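Local coordinates for protein ditrans,polycis-undecaprenyl-diphosphate synthase ((2E,6E)-farnesyl-diphosphate specific) (Acinetobacter baumannii, PDB 6ACS) that probably catalyses the stepwise condensation of isopentenyl diphosphate with farnesyl diphosphate to undecaprenyl diphosphate, precursor of the lipid carrier for bacterial cell-wall polysaccharides, at residues Leu81-His86 with His111-Met116; Asn96-Ile102 with Glu127-Ile133; Ile185-Phe191 with Tyr207-Trp213. The contacts are given in a common frame with arbitrary orientation. Residues are numbered along the deposited sequence.

Contacts 1 and 2 adjoin, with centres about 15 Å apart. Helix 71-95 runs into strand 97-102, which leads through helix 110-123 to strand 129-134, so the segments of contacts 1 and 2 alternate along the chain. Phe101 of contact 2 joins them physically: its CE2 lies 3.7 Å from Ile85 CD1 and its CE1 3.6 Å from Met116 O. Contact 3 comes later in the chain and shares the parallel sheet with contact 2, but at the other edge: strands 97-102 and 205-208 are the outermost two of this chain, and the centres of contacts 2 and 3 are about 23 Å apart. Contact 3 alone reaches the predicted active site, through Arg186, whose side chain is about 3 Å from that of Asp18.

Contact 1: residues Leu81-His86 with His111-Met116; sequences LEETIH and HLVALM
Both segments are regular alpha-helix with phi/psi near -60/-45: 81-86 comes from the interior of helix 71-95, and 111-116 from the first turns of helix 110-123. They run nearly parallel, their N-to-C directions 20° apart (signed crossing angle 20°), and the axes come within 10.4 Å. Glu82 and Leu112 have the nearest CA atoms, 6.3 Å apart. Inside each segment the i to i+4 bonds are regular, for example Ile85 N to Leu81 O at 2.9 Å and Leu115 N to His111 O at 2.9 Å.

Leu81, Leu112 and Leu115 all take the tp rotamer, while Ile85 is mt. Leu115 points at the other helix and fits between Glu82, Ile85 and His86: its CD2 is 3.4 Å from Glu82 O, and its CG 3.9 Å from Ile85 CG2. Leu112 meets Leu81 and Ile85, with CD2 3.8 Å from Leu81 CD2 and CD1 4.0 Å from Ile85 CD1. Met116, extended as mtt, brings CE to 4.3 Å from Leu81 CD2. Beneath this layer Ile85 and Met116 both touch Phe101 of strand 97-102, so the two helices pack side by side on one face of the sheet.

At the outer margin His86 (chi1 m) lays a ring face under Leu115, a CH-pi contact with CD2 4.0 Å from the His86 centroid. The buried Glu82 carboxylate (chi1 m, chi2 t) spans the gap, OE2 3.5 Å from Leu112 N. Mainly apolar packing and the His86-Leu115 CH-pi contact therefore join the helices; Glu82 makes no hydrogen bond across the two segments.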
loop_
_atom_site.group_PDB
_atom_site.type_symbol
_atom_site.label_atom_id
_atom_site.label_comp_id
_atom_site.label_asym_id
_atom_site.label_seq_id
_atom_site.Cartn_x
_atom_site.Cartn_y
_atom_site.Cartn_z
ATOM N N LEU B 81 -0.310 4.936 27.309
ATOM C CA LEU B 81 -0.539 3.651 26.658
ATOM C C LEU B 81 -0.656 2.529 27.682
ATOM O O LEU B 81 -1.564 1.693 27.597
ATOM C CB LEU B 81 0.598 3.368 25.669
ATOM C CG LEU B 81 0.576 2.031 24.940
ATOM C CD1 LEU B 81 -0.687 1.920 24.096
ATOM C CD2 LEU B 81 1.822 1.898 24.063
ATOM N N GLU B 82 0.239 2.508 28.671
ATOM C CA GLU B 82 0.184 1.462 29.695
ATOM C C GLU B 82 -1.133 1.512 30.467
ATOM O O GLU B 82 -1.783 0.477 30.695
ATOM C CB GLU B 82 1.369 1.598 30.651
ATOM C CG GLU B 82 2.720 1.340 30.009
ATOM C CD GLU B 82 3.880 1.712 30.917
ATOM O OE1 GLU B 82 3.640 2.370 31.949
ATOM O OE2 GLU B 82 5.031 1.344 30.598
ATOM N N GLU B 83 -1.541 2.712 30.886
ATOM C CA GLU B 83 -2.790 2.845 31.629
ATOM C C GLU B 83 -3.980 2.442 30.770
ATOM O O GLU B 83 -4.950 1.856 31.267
ATOM C CB GLU B 83 -2.951 4.280 32.128
ATOM C CG GLU B 83 -3.789 4.403 33.381
ATOM C CD GLU B 83 -2.968 4.847 34.572
ATOM O OE1 GLU B 83 -2.008 5.627 34.376
ATOM O OE2 GLU B 83 -3.277 4.410 35.702
ATOM N N THR B 84 -3.923 2.745 29.473
ATOM C CA THR B 84 -5.023 2.393 28.584
ATOM C C THR B 84 -5.112 0.883 28.378
ATOM O O THR B 84 -6.214 0.319 28.344
ATOM C CB THR B 84 -4.858 3.134 27.258
ATOM O OG1 THR B 84 -4.769 4.548 27.519
ATOM C CG2 THR B 84 -6.034 2.850 26.330
ATOM N N ILE B 85 -3.969 0.211 28.233
ATOM C CA ILE B 85 -3.986 -1.249 28.146
ATOM C C ILE B 85 -4.616 -1.837 29.406
ATOM O O ILE B 85 -5.465 -2.746 29.341
ATOM C CB ILE B 85 -2.561 -1.791 27.915
ATOM C CG1 ILE B 85 -2.017 -1.309 26.564
ATOM C CG2 ILE B 85 -2.550 -3.308 27.991
ATOM C CD1 ILE B 85 -0.564 -1.626 26.358
ATOM N N HIS B 86 -4.197 -1.328 30.573
ATOM C CA HIS B 86 -4.778 -1.784 31.836
ATOM C C HIS B 86 -6.289 -1.603 31.838
ATOM O O HIS B 86 -7.036 -2.516 32.206
ATOM C CB HIS B 86 -4.171 -1.022 33.016
ATOM C CG HIS B 86 -2.825 -1.518 33.441
ATOM N ND1 HIS B 86 -2.584 -2.835 33.766
ATOM C CD2 HIS B 86 -1.652 -0.865 33.624
ATOM C CE1 HIS B 86 -1.316 -2.978 34.113
ATOM N NE2 HIS B 86 -0.728 -1.796 34.038
ATOM N N HIS B 111 8.800 -2.382 31.046
ATOM C CA HIS B 111 7.508 -2.536 31.711
ATOM C C HIS B 111 6.367 -2.539 30.697
ATOM O O HIS B 111 5.395 -3.292 30.845
ATOM C CB HIS B 111 7.310 -1.426 32.739
ATOM C CG HIS B 111 6.126 -1.636 33.629
ATOM N ND1 HIS B 111 6.133 -2.545 34.667
ATOM C CD2 HIS B 111 4.894 -1.072 33.630
ATOM C CE1 HIS B 111 4.962 -2.522 35.278
ATOM N NE2 HIS B 111 4.192 -1.640 34.666
ATOM N N LEU B 112 6.471 -1.705 29.660
ATOM C CA LEU B 112 5.467 -1.712 28.599
ATOM C C LEU B 112 5.496 -3.018 27.820
ATOM O O LEU B 112 4.442 -3.547 27.450
ATOM C CB LEU B 112 5.683 -0.534 27.650
ATOM C CG LEU B 112 4.777 -0.497 26.407
ATOM C CD1 LEU B 112 3.294 -0.496 26.765
ATOM C CD2 LEU B 112 5.119 0.684 25.522
ATOM N N VAL B 113 6.693 -3.539 27.536
ATOM C CA VAL B 113 6.797 -4.811 26.828
ATOM C C VAL B 113 6.146 -5.924 27.639
ATOM O O VAL B 113 5.381 -6.743 27.108
ATOM C CB VAL B 113 8.266 -5.135 26.509
ATOM C CG1 VAL B 113 8.358 -6.491 25.824
ATOM C CG2 VAL B 113 8.872 -4.037 25.649
ATOM N N ALA B 114 6.440 -5.968 28.941
ATOM C CA ALA B 114 5.840 -6.981 29.802
ATOM C C ALA B 114 4.324 -6.836 29.842
ATOM O O ALA B 114 3.597 -7.838 29.822
ATOM C CB ALA B 114 6.436 -6.891 31.210
ATOM N N LEU B 115 3.829 -5.594 29.880
ATOM C CA LEU B 115 2.390 -5.382 29.894
ATOM C C LEU B 115 1.749 -5.836 28.588
ATOM O O LEU B 115 0.664 -6.426 28.603
ATOM C CB LEU B 115 2.093 -3.911 30.163
ATOM C CG LEU B 115 0.623 -3.498 30.212
ATOM C CD1 LEU B 115 -0.160 -4.364 31.199
ATOM C CD2 LEU B 115 0.519 -2.034 30.582
ATOM N N MET B 116 2.402 -5.571 27.452
ATOM C CA MET B 116 1.908 -6.060 26.165
ATOM C C MET B 116 1.849 -7.583 26.136
ATOM O O MET B 116 0.864 -8.172 25.670
ATOM C CB MET B 116 2.796 -5.555 25.030
ATOM C CG MET B 116 2.758 -4.061 24.800
ATOM S SD MET B 116 3.939 -3.627 23.510
ATOM C CE MET B 116 3.399 -1.967 23.103
#

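Contact 2: residues Asn96-Ile102 with Glu127-Ile133; sequences NIALRFI and EAMTLTI
This is a parallel strand pairing at one edge of the central sheet, between strand 97-102, outermost in this chain, and strand 129-134, which pairs on its far side with strand 56-61. The axes of 97-102 and 129-133 approach to 4.5 Å, with N-to-C directions 29° apart and a signed crossing angle of -29°. In register are Ala98 with Thr130, Leu99 with Leu131, Arg100 with Thr132 and Phe101 with Ile133, their CA atoms 4.5 to 5.1 Å apart.

Bonds alternate in direction: Ala98 N to Met129 O, Leu131 N to Ala98 O, Arg100 N to Leu131 O and Ile133 N to Arg100 O, each 2.9 Å, then Ile102 N to Ile133 O at 3.1 Å. Ahead of the ladder Asn96 closes helix 71-95 in a Schellman motif with positive phi (59°). Its O accepts from Ala128 N at 3.0 Å and its OD1 from Glu127 N at 3.3 Å.

Ile97, Leu99, Phe101, Met129, Leu131 and Ile133 form one face. Leu99 (tp) brings CD1 4.0 Å from Ile133 CG1, and Ile97 CG2 is 3.7 Å from Leu131 CB. Helices 42-52 and 110-123 pack against this layer. Ala98, Thr130, Arg100 and Thr132 face the opposite way; Arg100, t at chi1 and chi2 and m at chi3, forms a salt bridge with Asp177.

With helix 110-123 between them, the neighbouring parallel strands make a classic beta-alpha-beta unit.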
loop_
_atom_site.group_PDB
_atom_site.type_symbol
_atom_site.label_atom_id
_atom_site.label_comp_id
_atom_site.label_asym_id
_atom_site.label_seq_id
_atom_site.Cartn_x
_atom_site.Cartn_y
_atom_site.Cartn_z
ATOM N N ASN B 96 -15.053 -10.724 24.469
ATOM C CA ASN B 96 -14.369 -11.869 23.860
ATOM C C ASN B 96 -13.460 -11.414 22.713
ATOM O O ASN B 96 -13.456 -11.994 21.620
ATOM C CB ASN B 96 -15.371 -12.927 23.391
ATOM C CG ASN B 96 -14.729 -14.290 23.180
ATOM O OD1 ASN B 96 -14.965 -14.951 22.168
ATOM N ND2 ASN B 96 -13.912 -14.714 24.136
ATOM N N ILE B 97 -12.673 -10.370 22.988
ATOM C CA ILE B 97 -11.733 -9.772 22.038
ATOM C C ILE B 97 -10.319 -10.134 22.463
ATOM O O ILE B 97 -9.982 -10.039 23.646
ATOM C CB ILE B 97 -11.858 -8.242 21.994
ATOM C CG1 ILE B 97 -13.255 -7.820 21.568
ATOM C CG2 ILE B 97 -10.805 -7.638 21.028
ATOM C CD1 ILE B 97 -13.504 -6.367 21.835
ATOM N N ALA B 98 -9.500 -10.550 21.504
ATOM C CA ALA B 98 -8.083 -10.810 21.739
ATOM C C ALA B 98 -7.289 -9.551 21.426
ATOM O O ALA B 98 -7.471 -8.949 20.362
ATOM C CB ALA B 98 -7.595 -11.971 20.871
ATOM N N LEU B 99 -6.395 -9.172 22.333
ATOM C CA LEU B 99 -5.542 -8.010 22.136
ATOM C C LEU B 99 -4.200 -8.428 21.547
ATOM O O LEU B 99 -3.600 -9.422 21.975
ATOM C CB LEU B 99 -5.324 -7.290 23.467
ATOM C CG LEU B 99 -4.746 -5.879 23.460
ATOM C CD1 LEU B 99 -5.506 -4.988 22.491
ATOM C CD2 LEU B 99 -4.804 -5.318 24.867
ATOM N N ARG B 100 -3.723 -7.651 20.571
ATOM C CA ARG B 100 -2.441 -7.900 19.930
ATOM C C ARG B 100 -1.724 -6.571 19.731
ATOM O O ARG B 100 -2.358 -5.518 19.641
ATOM C CB ARG B 100 -2.656 -8.616 18.586
ATOM C CG ARG B 100 -1.389 -9.130 17.948
ATOM C CD ARG B 100 -1.646 -9.810 16.602
ATOM N NE ARG B 100 -2.496 -10.991 16.703
ATOM C CZ ARG B 100 -2.585 -11.926 15.761
ATOM N NH1 ARG B 100 -1.865 -11.821 14.649
ATOM N NH2 ARG B 100 -3.392 -12.966 15.928
ATOM N N PHE B 101 -0.392 -6.617 19.683
ATOM C CA PHE B 101 0.398 -5.424 19.426
ATOM C C PHE B 101 1.344 -5.708 18.272
ATOM O O PHE B 101 1.892 -6.811 18.173
ATOM C CB PHE B 101 1.173 -5.002 20.675
ATOM C CG PHE B 101 0.287 -4.765 21.855
ATOM C CD1 PHE B 101 -0.017 -5.806 22.719
ATOM C CD2 PHE B 101 -0.300 -3.521 22.055
ATOM C CE1 PHE B 101 -0.864 -5.604 23.801
ATOM C CE2 PHE B 101 -1.157 -3.305 23.143
ATOM C CZ PHE B 101 -1.434 -4.351 24.008
ATOM N N ILE B 102 1.488 -4.735 17.370
ATOM C CA ILE B 102 2.477 -4.861 16.302
ATOM C C ILE B 102 3.402 -3.658 16.352
ATOM O O ILE B 102 3.036 -2.583 16.840
ATOM C CB ILE B 102 1.854 -4.986 14.898
ATOM C CG1 ILE B 102 0.955 -3.780 14.632
ATOM C CG2 ILE B 102 1.097 -6.324 14.768
ATOM C CD1 ILE B 102 0.286 -3.810 13.247
ATOM N N GLU B 127 -11.902 -15.363 21.076
ATOM C CA GLU B 127 -11.906 -15.760 19.678
ATOM C C GLU B 127 -12.921 -15.020 18.810
ATOM O O GLU B 127 -13.078 -15.382 17.641
ATOM C CB GLU B 127 -12.146 -17.271 19.596
ATOM C CG GLU B 127 -13.420 -17.710 20.304
ATOM C CD GLU B 127 -14.624 -17.747 19.378
ATOM O OE1 GLU B 127 -14.424 -17.793 18.143
ATOM O OE2 GLU B 127 -15.769 -17.711 19.882
ATOM N N ALA B 128 -13.594 -13.980 19.310
ATOM C CA ALA B 128 -14.583 -13.348 18.441
ATOM C C ALA B 128 -13.996 -12.273 17.537
ATOM O O ALA B 128 -14.481 -12.088 16.414
ATOM C CB ALA B 128 -15.705 -12.719 19.271
ATOM N N MET B 129 -12.965 -11.574 17.990
ATOM C CA MET B 129 -12.364 -10.508 17.197
ATOM C C MET B 129 -10.971 -10.276 17.744
ATOM O O MET B 129 -10.712 -10.558 18.913
ATOM C CB MET B 129 -13.178 -9.214 17.253
ATOM C CG MET B 129 -12.687 -8.150 16.289
ATOM S SD MET B 129 -13.666 -6.635 16.362
ATOM C CE MET B 129 -12.991 -5.836 17.815
ATOM N N THR B 130 -10.069 -9.815 16.883
ATOM C CA THR B 130 -8.742 -9.388 17.297
ATOM C C THR B 130 -8.635 -7.877 17.153
ATOM O O THR B 130 -8.875 -7.331 16.069
ATOM C CB THR B 130 -7.658 -10.080 16.479
ATOM O OG1 THR B 130 -7.715 -11.484 16.737
ATOM C CG2 THR B 130 -6.277 -9.534 16.859
ATOM N N LEU B 131 -8.276 -7.215 18.243
ATOM C CA LEU B 131 -7.956 -5.798 18.253
ATOM C C LEU B 131 -6.437 -5.657 18.324
ATOM O O LEU B 131 -5.812 -6.103 19.290
ATOM C CB LEU B 131 -8.625 -5.098 19.438
ATOM C CG LEU B 131 -8.200 -3.641 19.691
ATOM C CD1 LEU B 131 -8.563 -2.769 18.503
ATOM C CD2 LEU B 131 -8.859 -3.099 20.955
ATOM N N THR B 132 -5.843 -5.072 17.292
ATOM C CA THR B 132 -4.399 -4.885 17.237
ATOM C C THR B 132 -4.068 -3.409 17.380
ATOM O O THR B 132 -4.627 -2.567 16.663
ATOM C CB THR B 132 -3.823 -5.430 15.930
ATOM O OG1 THR B 132 -4.086 -6.840 15.859
ATOM C CG2 THR B 132 -2.302 -5.191 15.882
ATOM N N ILE B 133 -3.164 -3.102 18.311
ATOM C CA ILE B 133 -2.654 -1.752 18.528
ATOM C C ILE B 133 -1.238 -1.700 17.969
ATOM O O ILE B 133 -0.362 -2.484 18.370
ATOM C CB ILE B 133 -2.667 -1.367 20.020
ATOM C CG1 ILE B 133 -4.018 -1.694 20.670
ATOM C CG2 ILE B 133 -2.241 0.084 20.192
ATOM C CD1 ILE B 133 -5.203 -1.014 20.059
#

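Contact 3: residues Ile185-Phe191 with Tyr207-Trp213; sequences IRTGGDF and YFTDTLW. With IPA (isopropyl alcohol), chain G.
The parallel strands end at paired Arg186 and Phe208, and the loops beyond stay packed together; Arg186 N bonds Tyr207 O (2.9 Å) and Thr209 N bonds Arg186 O (3.1 Å).

All-trans through chi3, Arg186 salt-bridges Asp18 and bonds Ser194. Phe191 and Phe208 (both chi1 m) meet obliquely, planes at 40° and centroids 4.9 Å apart, Phe191 CA lying 4.0 Å from the Phe208 centroid (CH-pi). Thr187 (chi1 p) sets CG2 3.7 Å from Thr209 CG2, its OG1 bonded to Asp18 O. Isopropanol O2, probably from crystallisation liquor, donates to Tyr207 OH (3.1 Å).

At Gly188 (phi/psi 99/-13) and Gly189 (107/-22) a CB would jam against the preceding carbonyl O. Gly188 N bonds Thr211 O (2.8 Å). Thr209 OG1 accepts from Thr211 N (3.1 Å), an ST turn, and bonds Glu220. A water donates to Gly189 O (2.7 Å) and Asp210 OD1 (2.9 Å).

Backbone bonds, the Thr209 side chain and water together join the loops, while Arg186 directs charge into the predicted substrate and magnesium site.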
loop_
_atom_site.group_PDB
_atom_site.type_symbol
_atom_site.label_atom_id
_atom_site.label_comp_id
_atom_site.label_asym_id
_atom_site.label_seq_id
_atom_site.Cartn_x
_atom_site.Cartn_y
_atom_site.Cartn_z
ATOM N N ILE B 185 -9.467 3.297 7.143
ATOM C CA ILE B 185 -10.023 4.628 7.380
ATOM C C ILE B 185 -8.897 5.532 7.835
ATOM O O ILE B 185 -8.155 5.177 8.757
ATOM C CB ILE B 185 -11.110 4.574 8.466
ATOM C CG1 ILE B 185 -12.295 3.766 7.986
ATOM C CG2 ILE B 185 -11.525 5.983 8.938
ATOM C CD1 ILE B 185 -13.203 3.333 9.127
ATOM N N ARG B 186 -8.804 6.718 7.251
ATOM C CA ARG B 186 -7.901 7.725 7.789
ATOM C C ARG B 186 -8.673 8.997 8.085
ATOM O O ARG B 186 -9.256 9.599 7.176
ATOM C CB ARG B 186 -6.758 8.038 6.847
ATOM C CG ARG B 186 -5.957 9.130 7.485
ATOM C CD ARG B 186 -4.712 9.414 6.824
ATOM N NE ARG B 186 -4.034 10.480 7.558
ATOM C CZ ARG B 186 -2.731 10.675 7.499
ATOM N NH1 ARG B 186 -1.998 9.879 6.745
ATOM N NH2 ARG B 186 -2.170 11.671 8.172
ATOM N N THR B 187 -8.630 9.428 9.346
ATOM C CA THR B 187 -9.250 10.670 9.772
ATOM C C THR B 187 -8.231 11.804 9.677
ATOM O O THR B 187 -7.053 11.593 9.377
ATOM C CB THR B 187 -9.795 10.527 11.205
ATOM O OG1 THR B 187 -8.705 10.300 12.116
ATOM C CG2 THR B 187 -10.735 9.333 11.287
ATOM N N GLY B 188 -8.706 13.031 9.860
ATOM C CA GLY B 188 -7.816 14.171 9.962
ATOM C C GLY B 188 -7.636 14.993 8.698
ATOM O O GLY B 188 -7.063 16.084 8.773
ATOM N N GLY B 189 -8.059 14.498 7.540
ATOM C CA GLY B 189 -8.081 15.284 6.328
ATOM C C GLY B 189 -7.032 14.945 5.289
ATOM O O GLY B 189 -7.209 15.311 4.117
ATOM N N ASP B 190 -5.922 14.319 5.659
ATOM C CA ASP B 190 -4.911 14.052 4.645
ATOM C C ASP B 190 -5.235 12.774 3.870
ATOM O O ASP B 190 -5.881 11.854 4.375
ATOM C CB ASP B 190 -3.520 13.958 5.275
ATOM C CG ASP B 190 -2.400 14.196 4.265
ATOM O OD1 ASP B 190 -2.684 14.608 3.114
ATOM O OD2 ASP B 190 -1.234 13.966 4.634
ATOM N N PHE B 191 -4.786 12.735 2.619
ATOM C CA PHE B 191 -5.085 11.599 1.754
ATOM C C PHE B 191 -3.843 10.755 1.552
ATOM O O PHE B 191 -3.374 10.589 0.421
ATOM C CB PHE B 191 -5.636 12.064 0.414
ATOM C CG PHE B 191 -7.032 12.633 0.499
ATOM C CD1 PHE B 191 -7.245 13.908 0.977
ATOM C CD2 PHE B 191 -8.121 11.891 0.088
ATOM C CE1 PHE B 191 -8.527 14.438 1.045
ATOM C CE2 PHE B 191 -9.401 12.409 0.163
ATOM C CZ PHE B 191 -9.601 13.682 0.642
ATOM N N TYR B 207 -10.768 4.930 2.887
ATOM C CA TYR B 207 -11.826 5.866 3.236
ATOM C C TYR B 207 -11.198 7.039 3.970
ATOM O O TYR B 207 -10.622 6.855 5.045
ATOM C CB TYR B 207 -12.880 5.177 4.096
ATOM C CG TYR B 207 -14.005 6.094 4.513
ATOM C CD1 TYR B 207 -15.111 6.269 3.690
ATOM C CD2 TYR B 207 -13.971 6.766 5.733
ATOM C CE1 TYR B 207 -16.148 7.086 4.068
ATOM C CE2 TYR B 207 -15.012 7.589 6.119
ATOM C CZ TYR B 207 -16.091 7.747 5.275
ATOM O OH TYR B 207 -17.135 8.562 5.637
ATOM N N PHE B 208 -11.295 8.231 3.387
ATOM C CA PHE B 208 -10.702 9.429 3.967
ATOM C C PHE B 208 -11.801 10.356 4.473
ATOM O O PHE B 208 -12.822 10.534 3.804
ATOM C CB PHE B 208 -9.844 10.140 2.924
ATOM C CG PHE B 208 -8.682 9.304 2.441
ATOM C CD1 PHE B 208 -7.550 9.183 3.211
ATOM C CD2 PHE B 208 -8.763 8.598 1.249
ATOM C CE1 PHE B 208 -6.468 8.392 2.784
ATOM C CE2 PHE B 208 -7.691 7.806 0.819
ATOM C CZ PHE B 208 -6.555 7.709 1.583
ATOM N N THR B 209 -11.590 10.944 5.651
ATOM C CA THR B 209 -12.537 11.913 6.192
ATOM C C THR B 209 -11.793 13.096 6.787
ATOM O O THR B 209 -10.726 12.931 7.381
ATOM C CB THR B 209 -13.458 11.280 7.253
ATOM O OG1 THR B 209 -14.306 12.291 7.807
ATOM C CG2 THR B 209 -12.670 10.601 8.391
ATOM N N ASP B 210 -12.372 14.299 6.619
ATOM C CA ASP B 210 -11.846 15.498 7.262
ATOM C C ASP B 210 -12.071 15.500 8.765
ATOM O O ASP B 210 -11.430 16.292 9.466
ATOM C CB ASP B 210 -12.500 16.764 6.690
ATOM C CG ASP B 210 -12.072 17.067 5.275
ATOM O OD1 ASP B 210 -11.154 16.391 4.763
ATOM O OD2 ASP B 210 -12.667 17.992 4.676
ATOM N N THR B 211 -12.974 14.659 9.270
ATOM C CA THR B 211 -13.247 14.623 10.700
ATOM C C THR B 211 -11.968 14.346 11.476
ATOM O O THR B 211 -11.217 13.428 11.139
ATOM C CB THR B 211 -14.288 13.540 11.001
ATOM O OG1 THR B 211 -15.518 13.827 10.314
ATOM C CG2 THR B 211 -14.531 13.424 12.501
ATOM N N LEU B 212 -11.697 15.162 12.498
ATOM C CA LEU B 212 -10.562 14.888 13.370
ATOM C C LEU B 212 -10.907 13.730 14.300
ATOM O O LEU B 212 -12.056 13.583 14.720
ATOM C CB LEU B 212 -10.189 16.130 14.183
ATOM C CG LEU B 212 -9.924 17.395 13.364
ATOM C CD1 LEU B 212 -9.547 18.594 14.271
ATOM C CD2 LEU B 212 -8.845 17.145 12.306
ATOM N N TRP B 213 -9.900 12.904 14.622
ATOM C CA TRP B 213 -10.147 11.697 15.413
ATOM C C TRP B 213 -10.928 11.938 16.702
ATOM O O TRP B 213 -11.853 11.158 16.978
ATOM C CB TRP B 213 -8.837 10.960 15.732
ATOM C CG TRP B 213 -9.086 9.723 16.566
ATOM C CD1 TRP B 213 -8.760 9.533 17.883
ATOM C CD2 TRP B 213 -9.762 8.536 16.149
ATOM N NE1 TRP B 213 -9.173 8.292 18.299
ATOM C CE2 TRP B 213 -9.796 7.660 17.254
ATOM C CE3 TRP B 213 -10.334 8.120 14.942
ATOM C CZ2 TRP B 213 -10.371 6.403 17.188
ATOM C CZ3 TRP B 213 -10.910 6.862 14.884
ATOM C CH2 TRP B 213 -10.920 6.022 15.993
HETATM C C1 IPA G . -18.168 8.851 0.952
HETATM C C2 IPA G . -17.354 9.947 1.626
HETATM C C3 IPA G . -15.866 9.648 1.476
HETATM O O2 IPA G . -17.706 10.008 2.991
HETATM O O HOH W 1 -8.749 17.378 3.393
#